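Local coordinates for protein Ras-3 from Cryphonectria parasitica (Cryphonectria parasitica, PDB 4KU4) that belongs to the Ras family of small P-loop proteins and holds guanosine-5'-diphosphate, with magnesium ions also bound, at residues 88-93 and 141-146; 20-25 and 104-109; 15-20 and 64-69. All blocks are in the same frame, centred on the assembly; numbering follows the deposited sequence.

Contact 1: residues 88-93 and 141-146; sequences LFVIVF and VLVGNK. With GDP (guanosine-5'-diphosphate), chain C.
Phe93 lays its ring over Gly144, and the contact illustrates how a glycine in a strand makes a hollow that an aromatic ring can fill. CG of Phe93 sits between its own backbone N and carbonyl carbon (chi1 73°), which brings CG, and with it the ring, over the neighbouring strand. Gly144 CA then comes up against one face in a CH-pi contact, 3.7 Å from the ring centroid and offset toward the rim, with Phe93 CZ 3.5 Å from that CA. Val143 O lies obliquely against the same ring, near CD2.

On the surface that Phe93 shares with Ile91 and Leu142, the fit is looser: Leu142 CD2 lodges beside CB and CG2 of Ile91, each at 4.1 Å. The reverse surface is built from valines. Val90 and Val141 stand side by side, while Val90 CG1 reaches diagonally to press Val143 CG2 at 3.5 Å. Farther along, Val92 CG1 packs on Asn145 CB at 3.9 Å.

Beneath these bumps runs a parallel pairing. Phe89 O accepts Val141 N; Ile91 gives N to Val141 O and takes Val143 N; Phe93 gives N to Val143 O and takes Asn145 N. Beyond the last of them the chain reaches guanosine-5'-diphosphate: Asn145 ND2, hydrogen-bonded to Val25 O, lies 3.0 Å from N7 of the ligand, and the extended Lys146 carries CB, CG and CD past the guanine until NZ makes a weak bond to O4' at 3.3 Å. Asn145 OD1 is gripped by Thr174 and Ala176, and Lys146 NZ by Asp94 and Gly24.

Strand 15-20 flanks 88-94 on its other edge. Helix 98-118 packs on Phe89, Ile91 and Phe93, whereas helix 182-196 packs against Leu88 and Val141.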
loop_
_atom_site.group_PDB
_atom_site.type_symbol
_atom_site.label_atom_id
_atom_site.label_comp_id
_atom_site.label_asym_id
_atom_site.label_seq_id
_atom_site.Cartn_x
_atom_site.Cartn_y
_atom_site.Cartn_z
ATOM N N LEU A 88 -1.995 2.524 -8.633
ATOM C CA LEU A 88 -2.629 2.098 -7.401
ATOM C C LEU A 88 -1.670 2.358 -6.257
ATOM O O LEU A 88 -0.459 2.397 -6.460
ATOM C CB LEU A 88 -2.956 0.610 -7.462
ATOM C CG LEU A 88 -3.662 0.128 -8.729
ATOM C CD1 LEU A 88 -3.646 -1.398 -8.834
ATOM C CD2 LEU A 88 -5.097 0.667 -8.801
ATOM N N PHE A 89 -2.214 2.503 -5.052
ATOM C CA PHE A 89 -1.436 2.937 -3.908
ATOM C C PHE A 89 -1.708 2.194 -2.615
ATOM O O PHE A 89 -2.855 1.949 -2.240
ATOM C CB PHE A 89 -1.640 4.441 -3.690
ATOM C CG PHE A 89 -1.175 5.274 -4.844
ATOM C CD1 PHE A 89 0.131 5.738 -4.895
ATOM C CD2 PHE A 89 -2.026 5.556 -5.898
ATOM C CE1 PHE A 89 0.581 6.491 -5.962
ATOM C CE2 PHE A 89 -1.586 6.314 -6.975
ATOM C CZ PHE A 89 -0.270 6.773 -7.006
ATOM N N VAL A 90 -0.624 1.849 -1.938
ATOM C CA VAL A 90 -0.689 1.250 -0.628
ATOM C C VAL A 90 -0.027 2.228 0.328
ATOM O O VAL A 90 1.187 2.440 0.268
ATOM C CB VAL A 90 0.048 -0.086 -0.613
ATOM C CG1 VAL A 90 -0.003 -0.710 0.783
ATOM C CG2 VAL A 90 -0.551 -1.038 -1.669
ATOM N N ILE A 91 -0.833 2.851 1.188
ATOM C CA ILE A 91 -0.331 3.825 2.144
ATOM C C ILE A 91 -0.265 3.177 3.517
ATOM O O ILE A 91 -1.289 2.831 4.098
ATOM C CB ILE A 91 -1.206 5.079 2.120
ATOM C CG1 ILE A 91 -1.319 5.562 0.672
ATOM C CG2 ILE A 91 -0.648 6.155 3.065
ATOM C CD1 ILE A 91 -2.032 6.908 0.543
ATOM N N VAL A 92 0.958 2.981 4.001
ATOM C CA VAL A 92 1.204 2.194 5.201
ATOM C C VAL A 92 1.434 3.054 6.449
ATOM O O VAL A 92 2.154 4.065 6.419
ATOM C CB VAL A 92 2.435 1.282 4.995
ATOM C CG1 VAL A 92 2.588 0.309 6.158
ATOM C CG2 VAL A 92 2.310 0.527 3.685
ATOM N N PHE A 93 0.820 2.643 7.552
ATOM C CA PHE A 93 1.145 3.218 8.855
ATOM C C PHE A 93 1.409 2.080 9.845
ATOM O O PHE A 93 1.176 0.910 9.522
ATOM C CB PHE A 93 0.057 4.182 9.338
ATOM C CG PHE A 93 -1.205 3.524 9.783
ATOM C CD1 PHE A 93 -1.399 3.207 11.125
ATOM C CD2 PHE A 93 -2.234 3.286 8.881
ATOM C CE1 PHE A 93 -2.583 2.618 11.557
ATOM C CE2 PHE A 93 -3.424 2.706 9.303
ATOM C CZ PHE A 93 -3.599 2.375 10.648
ATOM N N VAL A 141 -5.275 1.886 -0.757
ATOM C CA VAL A 141 -5.580 1.134 0.457
ATOM C C VAL A 141 -4.713 1.642 1.597
ATOM O O VAL A 141 -3.498 1.801 1.448
ATOM C CB VAL A 141 -5.457 -0.417 0.282
ATOM C CG1 VAL A 141 -4.070 -0.827 -0.185
ATOM C CG2 VAL A 141 -5.840 -1.146 1.592
ATOM N N LEU A 142 -5.349 1.945 2.725
ATOM C CA LEU A 142 -4.614 2.286 3.933
ATOM C C LEU A 142 -4.320 1.006 4.679
ATOM O O LEU A 142 -5.232 0.230 4.958
ATOM C CB LEU A 142 -5.439 3.189 4.835
ATOM C CG LEU A 142 -5.716 4.636 4.450
ATOM C CD1 LEU A 142 -6.795 5.114 5.393
ATOM C CD2 LEU A 142 -4.459 5.511 4.564
ATOM N N VAL A 143 -3.054 0.802 5.021
ATOM C CA VAL A 143 -2.630 -0.430 5.670
ATOM C C VAL A 143 -2.137 -0.163 7.081
ATOM O O VAL A 143 -1.209 0.611 7.284
ATOM C CB VAL A 143 -1.520 -1.135 4.864
ATOM C CG1 VAL A 143 -0.902 -2.287 5.662
ATOM C CG2 VAL A 143 -2.048 -1.629 3.523
ATOM N N GLY A 144 -2.770 -0.785 8.061
ATOM C CA GLY A 144 -2.296 -0.691 9.439
ATOM C C GLY A 144 -1.374 -1.867 9.705
ATOM O O GLY A 144 -1.847 -2.965 9.980
ATOM N N ASN A 145 -0.063 -1.631 9.627
ATOM C CA ASN A 145 0.916 -2.712 9.728
ATOM C C ASN A 145 1.409 -2.891 11.156
ATOM O O ASN A 145 1.190 -2.027 12.006
ATOM C CB ASN A 145 2.098 -2.456 8.792
ATOM C CG ASN A 145 3.029 -3.664 8.681
ATOM O OD1 ASN A 145 2.574 -4.802 8.554
ATOM N ND2 ASN A 145 4.338 -3.413 8.701
ATOM N N LYS A 146 2.057 -4.030 11.397
ATOM C CA LYS A 146 2.562 -4.435 12.707
ATOM C C LYS A 146 1.420 -4.813 13.650
ATOM O O LYS A 146 1.476 -4.555 14.851
ATOM C CB LYS A 146 3.474 -3.364 13.332
ATOM C CG LYS A 146 4.456 -2.697 12.373
ATOM C CD LYS A 146 5.688 -2.191 13.102
ATOM C CE LYS A 146 6.625 -1.435 12.151
ATOM N NZ LYS A 146 7.634 -0.632 12.903
HETATM P PB GDP C . 9.991 0.970 6.116
HETATM O O1B GDP C . 10.425 0.337 4.815
HETATM O O2B GDP C . 8.561 1.485 5.977
HETATM O O3B GDP C . 10.927 2.098 6.498
HETATM O O3A GDP C . 10.007 -0.169 7.267
HETATM P PA GDP C . 10.860 -1.558 7.276
HETATM O O1A GDP C . 10.269 -2.600 6.351
HETATM O O2A GDP C . 12.326 -1.341 6.989
HETATM O "O5'" GDP C . 10.642 -2.063 8.781
HETATM C "C5'" GDP C . 11.077 -1.227 9.857
HETATM C "C4'" GDP C . 11.155 -2.092 11.103
HETATM O "O4'" GDP C . 9.850 -2.572 11.355
HETATM C "C3'" GDP C . 12.036 -3.313 10.927
HETATM O "O3'" GDP C . 12.754 -3.566 12.149
HETATM C "C2'" GDP C . 11.050 -4.429 10.686
HETATM O "O2'" GDP C . 11.546 -5.688 11.138
HETATM C "C1'" GDP C . 9.862 -3.975 11.510
HETATM N N9 GDP C . 8.567 -4.459 10.991
HETATM C C8 GDP C . 8.051 -4.240 9.765
HETATM N N7 GDP C . 6.831 -4.815 9.656
HETATM C C5 GDP C . 6.556 -5.401 10.835
HETATM C C6 GDP C . 5.448 -6.183 11.404
HETATM O O6 GDP C . 4.439 -6.433 10.725
HETATM N N1 GDP C . 5.555 -6.602 12.673
HETATM C C2 GDP C . 6.625 -6.357 13.431
HETATM N N2 GDP C . 6.636 -6.839 14.697
HETATM N N3 GDP C . 7.687 -5.647 12.975
HETATM C C4 GDP C . 7.700 -5.164 11.711
#

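Contact 2: residues 20-25 and 104-109; sequences LGEGGV and AERLFE. With GDP (guanosine-5'-diphosphate), chain C.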
loop_
_atom_site.group_PDB
_atom_site.type_symbol
_atom_site.label_atom_id
_atom_site.label_comp_id
_atom_site.label_asym_id
_atom_site.label_seq_id
_atom_site.Cartn_x
_atom_site.Cartn_y
_atom_site.Cartn_z
ATOM N N LEU A 20 3.593 4.044 -0.056
ATOM C CA LEU A 20 3.831 5.322 0.638
ATOM C C LEU A 20 3.685 5.126 2.142
ATOM O O LEU A 20 3.062 4.159 2.589
ATOM C CB LEU A 20 2.850 6.391 0.154
ATOM C CG LEU A 20 2.867 6.743 -1.332
ATOM C CD1 LEU A 20 1.638 7.582 -1.733
ATOM C CD2 LEU A 20 4.167 7.441 -1.697
ATOM N N GLY A 21 4.261 6.048 2.909
ATOM C CA GLY A 21 4.264 5.977 4.359
ATOM C C GLY A 21 5.569 6.480 4.960
ATOM O O GLY A 21 6.608 6.485 4.300
ATOM N N GLU A 22 5.524 6.903 6.219
ATOM C CA GLU A 22 6.744 7.355 6.883
ATOM C C GLU A 22 7.750 6.227 7.031
ATOM O O GLU A 22 7.413 5.052 6.888
ATOM C CB GLU A 22 6.429 7.911 8.269
ATOM C CG GLU A 22 5.772 9.266 8.270
ATOM C CD GLU A 22 5.764 9.887 9.656
ATOM O OE1 GLU A 22 5.621 9.134 10.648
ATOM O OE2 GLU A 22 5.914 11.122 9.751
ATOM N N GLY A 23 8.993 6.586 7.332
ATOM C CA GLY A 23 10.013 5.587 7.588
ATOM C C GLY A 23 9.678 4.694 8.763
ATOM O O GLY A 23 9.154 5.156 9.774
ATOM N N GLY A 24 9.979 3.408 8.618
ATOM C CA GLY A 24 9.852 2.458 9.699
ATOM C C GLY A 24 8.482 1.827 9.862
ATOM O O GLY A 24 8.285 1.089 10.808
ATOM N N VAL A 25 7.546 2.084 8.942
ATOM C CA VAL A 25 6.174 1.588 9.132
ATOM C C VAL A 25 6.036 0.153 8.645
ATOM O O VAL A 25 5.133 -0.583 9.074
ATOM C CB VAL A 25 5.101 2.501 8.502
ATOM C CG1 VAL A 25 5.022 3.863 9.264
ATOM C CG2 VAL A 25 5.334 2.676 7.002
ATOM N N ALA A 104 -0.065 9.161 7.214
ATOM C CA ALA A 104 -0.775 8.422 6.182
ATOM C C ALA A 104 -2.004 9.190 5.664
ATOM O O ALA A 104 -2.269 9.216 4.466
ATOM C CB ALA A 104 -1.173 7.063 6.702
ATOM N N GLU A 105 -2.753 9.799 6.575
ATOM C CA GLU A 105 -3.909 10.614 6.204
ATOM C C GLU A 105 -3.478 11.787 5.320
ATOM O O GLU A 105 -4.088 12.052 4.286
ATOM C CB GLU A 105 -4.594 11.127 7.464
ATOM C CG GLU A 105 -5.844 11.950 7.215
ATOM C CD GLU A 105 -6.542 12.356 8.500
ATOM O OE1 GLU A 105 -5.983 12.139 9.600
ATOM O OE2 GLU A 105 -7.665 12.899 8.406
ATOM N N ARG A 106 -2.415 12.476 5.720
ATOM C CA ARG A 106 -1.834 13.531 4.882
ATOM C C ARG A 106 -1.389 13.026 3.502
ATOM O O ARG A 106 -1.588 13.703 2.495
ATOM C CB ARG A 106 -0.663 14.206 5.603
ATOM C CG ARG A 106 -1.054 14.891 6.906
ATOM C CD ARG A 106 0.059 15.816 7.383
ATOM N NE ARG A 106 1.260 15.079 7.755
ATOM C CZ ARG A 106 1.543 14.691 8.991
ATOM N NH1 ARG A 106 0.714 14.979 9.981
ATOM N NH2 ARG A 106 2.665 14.027 9.236
ATOM N N LEU A 107 -0.782 11.841 3.465
ATOM C CA LEU A 107 -0.319 11.241 2.222
ATOM C C LEU A 107 -1.475 10.908 1.298
ATOM O O LEU A 107 -1.384 11.090 0.090
ATOM C CB LEU A 107 0.509 9.985 2.509
ATOM C CG LEU A 107 1.841 10.292 3.161
ATOM C CD1 LEU A 107 2.455 9.049 3.790
ATOM C CD2 LEU A 107 2.758 10.897 2.097
ATOM N N PHE A 108 -2.571 10.420 1.856
ATOM C CA PHE A 108 -3.757 10.190 1.041
ATOM C C PHE A 108 -4.177 11.476 0.310
ATOM O O PHE A 108 -4.466 11.454 -0.884
ATOM C CB PHE A 108 -4.917 9.664 1.893
ATOM C CG PHE A 108 -6.194 9.522 1.132
ATOM C CD1 PHE A 108 -6.484 8.345 0.454
ATOM C CD2 PHE A 108 -7.093 10.568 1.068
ATOM C CE1 PHE A 108 -7.655 8.217 -0.266
ATOM C CE2 PHE A 108 -8.268 10.449 0.358
ATOM C CZ PHE A 108 -8.546 9.264 -0.320
ATOM N N GLU A 109 -4.197 12.600 1.021
ATOM C CA GLU A 109 -4.584 13.860 0.380
ATOM C C GLU A 109 -3.605 14.255 -0.720
ATOM O O GLU A 109 -4.039 14.733 -1.761
ATOM C CB GLU A 109 -4.743 15.003 1.394
ATOM C CG GLU A 109 -5.955 15.892 1.145
ATOM C CD GLU A 109 -5.608 17.108 0.321
ATOM O OE1 GLU A 109 -6.512 17.934 0.074
ATOM O OE2 GLU A 109 -4.430 17.244 -0.072
HETATM P PB GDP C . 9.991 0.970 6.116
HETATM O O1B GDP C . 10.425 0.337 4.815
HETATM O O2B GDP C . 8.561 1.485 5.977
HETATM O O3B GDP C . 10.927 2.098 6.498
HETATM O O3A GDP C . 10.007 -0.169 7.267
HETATM P PA GDP C . 10.860 -1.558 7.276
HETATM O O1A GDP C . 10.269 -2.600 6.351
HETATM O O2A GDP C . 12.326 -1.341 6.989
HETATM O "O5'" GDP C . 10.642 -2.063 8.781
HETATM C "C5'" GDP C . 11.077 -1.227 9.857
HETATM C "C4'" GDP C . 11.155 -2.092 11.103
HETATM O "O4'" GDP C . 9.850 -2.572 11.355
HETATM C "C3'" GDP C . 12.036 -3.313 10.927
HETATM O "O3'" GDP C . 12.754 -3.566 12.149
HETATM C "C2'" GDP C . 11.050 -4.429 10.686
HETATM O "O2'" GDP C . 11.546 -5.688 11.138
HETATM C "C1'" GDP C . 9.862 -3.975 11.510
HETATM N N9 GDP C . 8.567 -4.459 10.991
HETATM C C8 GDP C . 8.051 -4.240 9.765
HETATM N N7 GDP C . 6.831 -4.815 9.656
HETATM C C5 GDP C . 6.556 -5.401 10.835
HETATM C C6 GDP C . 5.448 -6.183 11.404
HETATM O O6 GDP C . 4.439 -6.433 10.725
HETATM N N1 GDP C . 5.555 -6.602 12.673
HETATM C C2 GDP C . 6.625 -6.357 13.431
HETATM N N2 GDP C . 6.636 -6.839 14.697
HETATM N N3 GDP C . 7.687 -5.647 12.975
HETATM C C4 GDP C . 7.700 -5.164 11.711
#
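Leu107 reaches from helix 98-118 to the backbone of Gly21 with CD1, a single side chain carrying most of the helix's share of the contact. Its CB stays 4.9 Å from Leu20 CB, still short of close packing. CG lies beside the backbone N of Leu107, and from there the branches part. CD1 is anti to CA (chi2 164°), and this extension drives it into the loop, 3.6 Å from both CA and N of Gly21. The same methyl lies about 4.5 Å from Leu20 CB and from Glu22 N. CD2 approaches the loop less closely.

Gly21 has phi near 143°, a conformation a residue with a side chain would hardly adopt, and it presents bare backbone to the leucine. At the border, Glu22 OE2 lies 4.4 Å from Arg106 NH2, near the guanidinium plane yet beyond salt-bridge range. From Glu22 to Val25 the loop makes a type II turn, where Gly24 N binds GDP O3B at 2.7 Å and Val25 N more weakly meets O2B, consistent with a P-loop. The packing thus sets helix 98-118 against the start of this loop, with strand 88-94 beside it and Arg79 of helix 77-84 touching both Leu20 and Leu107.

Contact 3: residues 15-20 and 64-69; sequences DKIAML and LEILDT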
loop_
_atom_site.group_PDB
_atom_site.type_symbol
_atom_site.label_atom_id
_atom_site.label_comp_id
_atom_site.label_asym_id
_atom_site.label_seq_id
_atom_site.Cartn_x
_atom_site.Cartn_y
_atom_site.Cartn_z
ATOM N N ASP A 15 -0.070 -4.159 -13.418
ATOM C CA ASP A 15 -0.450 -3.130 -12.442
ATOM C C ASP A 15 0.746 -2.492 -11.750
ATOM O O ASP A 15 1.632 -3.190 -11.256
ATOM C CB ASP A 15 -1.378 -3.727 -11.392
ATOM C CG ASP A 15 -2.678 -4.210 -11.981
ATOM O OD1 ASP A 15 -3.573 -3.361 -12.211
ATOM O OD2 ASP A 15 -2.809 -5.437 -12.197
ATOM N N LYS A 16 0.747 -1.164 -11.684
ATOM C CA LYS A 16 1.835 -0.433 -11.045
ATOM C C LYS A 16 1.356 0.136 -9.726
ATOM O O LYS A 16 0.495 1.009 -9.697
ATOM C CB LYS A 16 2.331 0.696 -11.961
ATOM C CG LYS A 16 3.106 0.227 -13.180
ATOM C CD LYS A 16 3.026 1.257 -14.289
ATOM C CE LYS A 16 3.953 0.929 -15.452
ATOM N NZ LYS A 16 3.587 1.697 -16.693
ATOM N N ILE A 17 1.912 -0.365 -8.633
ATOM C CA ILE A 17 1.533 0.075 -7.307
ATOM C C ILE A 17 2.690 0.806 -6.633
ATOM O O ILE A 17 3.834 0.345 -6.689
ATOM C CB ILE A 17 1.187 -1.132 -6.426
ATOM C CG1 ILE A 17 0.182 -2.039 -7.137
ATOM C CG2 ILE A 17 0.670 -0.656 -5.108
ATOM C CD1 ILE A 17 -0.127 -3.308 -6.382
ATOM N N ALA A 18 2.398 1.936 -5.987
ATOM C CA ALA A 18 3.414 2.598 -5.172
ATOM C C ALA A 18 3.165 2.420 -3.660
ATOM O O ALA A 18 2.038 2.528 -3.196
ATOM C CB ALA A 18 3.548 4.090 -5.554
ATOM N N MET A 19 4.226 2.113 -2.916
ATOM C CA MET A 19 4.198 2.165 -1.450
ATOM C C MET A 19 4.438 3.582 -0.964
ATOM O O MET A 19 5.358 4.241 -1.419
ATOM C CB MET A 19 5.289 1.279 -0.870
ATOM C CG MET A 19 5.299 -0.104 -1.452
ATOM S SD MET A 19 3.804 -1.012 -1.038
ATOM C CE MET A 19 4.016 -1.220 0.724
ATOM N N LEU A 20 3.593 4.044 -0.056
ATOM C CA LEU A 20 3.831 5.322 0.638
ATOM C C LEU A 20 3.685 5.126 2.142
ATOM O O LEU A 20 3.062 4.159 2.589
ATOM C CB LEU A 20 2.850 6.391 0.154
ATOM C CG LEU A 20 2.867 6.743 -1.332
ATOM C CD1 LEU A 20 1.638 7.582 -1.733
ATOM C CD2 LEU A 20 4.167 7.441 -1.697
ATOM N N LEU A 64 2.180 -7.718 -10.694
ATOM C CA LEU A 64 2.245 -6.459 -9.976
ATOM C C LEU A 64 3.691 -5.981 -9.946
ATOM O O LEU A 64 4.606 -6.760 -9.694
ATOM C CB LEU A 64 1.728 -6.642 -8.554
ATOM C CG LEU A 64 0.429 -7.441 -8.383
ATOM C CD1 LEU A 64 -0.006 -7.531 -6.909
ATOM C CD2 LEU A 64 -0.674 -6.822 -9.233
ATOM N N GLU A 65 3.895 -4.699 -10.233
ATOM C CA GLU A 65 5.199 -4.076 -10.064
ATOM C C GLU A 65 5.035 -3.077 -8.928
ATOM O O GLU A 65 4.236 -2.145 -9.019
ATOM C CB GLU A 65 5.644 -3.382 -11.356
ATOM C CG GLU A 65 7.054 -2.796 -11.313
ATOM C CD GLU A 65 7.599 -2.562 -12.704
ATOM O OE1 GLU A 65 8.589 -3.231 -13.076
ATOM O OE2 GLU A 65 7.022 -1.731 -13.437
ATOM N N ILE A 66 5.780 -3.282 -7.848
ATOM C CA ILE A 66 5.587 -2.466 -6.653
ATOM C C ILE A 66 6.802 -1.586 -6.416
ATOM O O ILE A 66 7.910 -2.077 -6.213
ATOM C CB ILE A 66 5.324 -3.356 -5.414
ATOM C CG1 ILE A 66 4.062 -4.189 -5.628
ATOM C CG2 ILE A 66 5.154 -2.515 -4.164
ATOM C CD1 ILE A 66 4.266 -5.637 -5.361
ATOM N N LEU A 67 6.573 -0.278 -6.458
ATOM C CA LEU A 67 7.593 0.703 -6.132
ATOM C C LEU A 67 7.724 0.911 -4.621
ATOM O O LEU A 67 6.847 1.477 -3.978
ATOM C CB LEU A 67 7.286 2.031 -6.831
ATOM C CG LEU A 67 8.388 3.079 -6.696
ATOM C CD1 LEU A 67 9.623 2.680 -7.475
ATOM C CD2 LEU A 67 7.882 4.442 -7.145
ATOM N N ASP A 68 8.822 0.429 -4.052
ATOM C CA ASP A 68 9.129 0.690 -2.656
ATOM C C ASP A 68 9.744 2.080 -2.659
ATOM O O ASP A 68 10.377 2.474 -3.646
ATOM C CB ASP A 68 10.121 -0.364 -2.130
ATOM C CG ASP A 68 10.303 -0.311 -0.620
ATOM O OD1 ASP A 68 9.540 0.396 0.060
ATOM O OD2 ASP A 68 11.212 -0.994 -0.102
ATOM N N THR A 69 9.515 2.839 -1.593
ATOM C CA THR A 69 9.941 4.236 -1.549
ATOM C C THR A 69 10.543 4.595 -0.206
ATOM O O THR A 69 10.320 3.931 0.799
ATOM C CB THR A 69 8.771 5.211 -1.792
ATOM O OG1 THR A 69 7.807 5.078 -0.735
ATOM C CG2 THR A 69 8.092 4.949 -3.149
#
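Thr69 stands over the flat carbonyl group of Met19: its OG1 donates to Met19 O at 2.7 Å from a position 39° out of the carbonyl plane, and its CG2 touches the same oxygen at 3.3 Å. With OG1 between the backbone N and the carbonyl carbon (chi1 64°), the hydroxyl takes over where the strand's amides stop pairing. A second flat group, the Asp15 carboxylate, lies at the opposite end, where OD2 is 3.9 Å from Leu64 CD2; that methyl also meets Asp15 CB.

Between these ends the strands run parallel. Ile17 takes its place between Glu65 and Leu67, giving N to Glu65 O and accepting Leu67 N, while Glu65 N bonds Asp15 O and Met19 N bonds Leu67 O; all four donors lie nearly along the C=O axis.

Side chains alternate between the two faces of the sheet, Ile17, Leu64 and Ile66 on one, Ala18 and Leu67 on the other. Ile17 CB faces Ile66 CG1 at 4.3 Å, and its CD1 approaches Leu64 CD1. Met19 bends at chi2 (-65°), which sets SD 3.7 Å from Ile66 CG2; CG of the methionine is closer still, at 3.6 Å. Ala18 CB meets Leu67 CB. Helix 182-196 covers Leu64 and Ile66, and Trp82 of helix 77-84 touches Leu67 and Thr69.

Past Leu67 the strand yields to Asp68, whose OD2 is hydrogen-bonded to Thr28 and whose OD1 weakly accepts Thr69 N. The Asp68 side chain comes within about 4 Å of a magnesium ion. A central parallel strand leading into the P-loop, paired with a strand whose end brings Asp68 near the magnesium, is characteristic of Ras-family nucleotide sites, Asp68 being consistent with the first residue of the DxxG motif.

From the N terminus, strand 15-20 is the first element and enters two contacts. Contact 3 closes the earliest loop, when the chain returns through helix 27-35 and the hairpin 50-67 to lie beside it. Contact 2 begins where that strand ends, at shared Leu20, and waits for helix 98-118, so it crosses contact 3. Contact 1 follows contact 3 in series but crosses contact 2, because helix 98-118 lies in the crossover between strands 88-94 and 140-145, a beta-alpha-beta unit. Backbone bonds of Leu20 to Val90 and Val92 join contacts 1 and 3 in one sheet, and contacts 1 and 2 meet at guanosine-5'-diphosphate.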